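Local coordinates for protein carbonic anhydrase (Sordaria macrospora, PDB 4O1K) that probably catalyses the reversible hydration of carbon dioxide to bicarbonate as a tetrameric, zinc-dependent beta-class carbonic anhydrase, at residues 90-95 against 174-179. Sequence-based numbering, arbitrary orientation.
Sequences NVMSVI and VKTAAL
Thr176 meets two residues of helix 89-100 with the two branches of its side chain. Its methyl touches the sulfur: Thr176 CG2 sits 4.0 Å from Met92 SD, which comes across from one turn earlier in the helix than Ile95. The methionine points neither at nor away from the other segment at its base, and chi1 and chi2 (-70° and -69°) carry the sulfur toward Thr176. The CB of Ile95 points toward 174-179; with CG1 beside the backbone N (chi1 -66°), the CG2 methyl stands anti to N and lies 3.9 Å from Thr176 OG1. Both approaches are oblique and purely van der Waals.

In the alpha/beta fold of beta-carbonic anhydrases, this joins a helix whose 90-95 segment packs on the outer strand 74-79 of the sheet to the turn between helices 154-174 and 177-186. Val84 adds to the apolar patch from the same chain, touching Met92 and Ile95, while Arg135 of a third subunit packs on Met92 and Thr176.

The polar bonding of Thr176 stays on its own side. As N-cap of helix 177-186 it accepts a weak bond at OG1 from Leu179 N (3.4 Å), and OG1 also hydrogen-bonds to Val173 O, so the hydroxyl near Ile95 is tied to both flanking helices.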
# COMPACT_ATOMS: atom_id res chain seq x y z
N ASN A 90 -3.86 2.11 -5.00
CA ASN A 90 -4.96 3.01 -5.29
C ASN A 90 -4.73 3.62 -6.70
O ASN A 90 -5.48 3.32 -7.68
CB ASN A 90 -4.99 4.05 -4.16
CG ASN A 90 -6.19 4.94 -4.20
OD1 ASN A 90 -6.73 5.20 -5.28
ND2 ASN A 90 -6.62 5.43 -3.04
N VAL A 91 -3.64 4.38 -6.83
CA VAL A 91 -3.34 5.04 -8.11
C VAL A 91 -2.92 4.06 -9.20
O VAL A 91 -3.27 4.25 -10.38
CB VAL A 91 -2.29 6.19 -7.97
CG1 VAL A 91 -0.87 5.64 -7.88
CG2 VAL A 91 -2.34 7.14 -9.15
N MET A 92 -2.17 3.03 -8.83
CA MET A 92 -1.72 2.09 -9.85
C MET A 92 -2.89 1.38 -10.50
O MET A 92 -2.96 1.20 -11.73
CB MET A 92 -0.75 1.07 -9.26
CG MET A 92 0.58 1.67 -8.90
SD MET A 92 1.43 2.12 -10.44
CE MET A 92 1.39 3.88 -10.26
N SER A 93 -3.86 1.02 -9.68
CA SER A 93 -5.03 0.33 -10.20
C SER A 93 -5.88 1.32 -11.00
O SER A 93 -6.47 0.95 -12.03
CB SER A 93 -5.82 -0.35 -9.07
OG SER A 93 -6.34 0.62 -8.20
N VAL A 94 -5.92 2.58 -10.58
CA VAL A 94 -6.64 3.49 -11.46
C VAL A 94 -5.97 3.79 -12.84
O VAL A 94 -6.67 3.94 -13.86
CB VAL A 94 -7.11 4.73 -10.74
CG1 VAL A 94 -6.00 5.69 -10.55
CG2 VAL A 94 -8.13 5.37 -11.57
N ILE A 95 -4.64 3.82 -12.90
CA ILE A 95 -3.93 3.98 -14.18
C ILE A 95 -4.20 2.75 -15.04
O ILE A 95 -4.55 2.85 -16.24
CB ILE A 95 -2.42 4.16 -13.93
CG1 ILE A 95 -2.18 5.48 -13.21
CG2 ILE A 95 -1.63 4.12 -15.26
CD1 ILE A 95 -0.72 5.74 -12.81
N VAL A 174 4.78 6.89 -16.85
CA VAL A 174 5.39 6.22 -18.03
C VAL A 174 6.01 4.84 -17.77
O VAL A 174 6.10 3.97 -18.67
CB VAL A 174 6.39 7.15 -18.72
CG1 VAL A 174 7.08 6.49 -19.92
CG2 VAL A 174 5.68 8.36 -19.20
N LYS A 175 6.44 4.63 -16.53
CA LYS A 175 7.02 3.34 -16.15
C LYS A 175 6.02 2.21 -16.16
O LYS A 175 6.40 1.03 -16.25
CB LYS A 175 7.62 3.43 -14.74
CG LYS A 175 8.75 4.45 -14.59
CD LYS A 175 9.16 4.55 -13.09
CE LYS A 175 10.16 5.70 -12.88
NZ LYS A 175 10.47 5.85 -11.42
N THR A 176 4.72 2.55 -16.06
CA THR A 176 3.71 1.49 -15.98
C THR A 176 3.64 0.65 -17.23
O THR A 176 3.77 1.17 -18.34
CB THR A 176 2.31 2.00 -15.59
OG1 THR A 176 1.75 2.82 -16.64
CG2 THR A 176 2.41 2.80 -14.31
N ALA A 177 3.45 -0.66 -17.05
CA ALA A 177 3.36 -1.59 -18.17
C ALA A 177 2.17 -1.26 -19.06
O ALA A 177 2.26 -1.35 -20.29
CB ALA A 177 3.26 -3.05 -17.65
N ALA A 178 1.06 -0.86 -18.43
CA ALA A 178 -0.17 -0.55 -19.15
C ALA A 178 0.11 0.55 -20.16
O ALA A 178 -0.20 0.41 -21.37
CB ALA A 178 -1.24 -0.09 -18.17
N LEU A 179 0.67 1.65 -19.66
CA LEU A 179 0.99 2.81 -20.50
C LEU A 179 1.88 2.42 -21.67
O LEU A 179 1.59 2.76 -22.83
CB LEU A 179 1.69 3.92 -19.70
CG LEU A 179 1.93 5.00 -20.76
CD1 LEU A 179 1.08 6.21 -20.53
CD2 LEU A 179 3.39 5.35 -21.03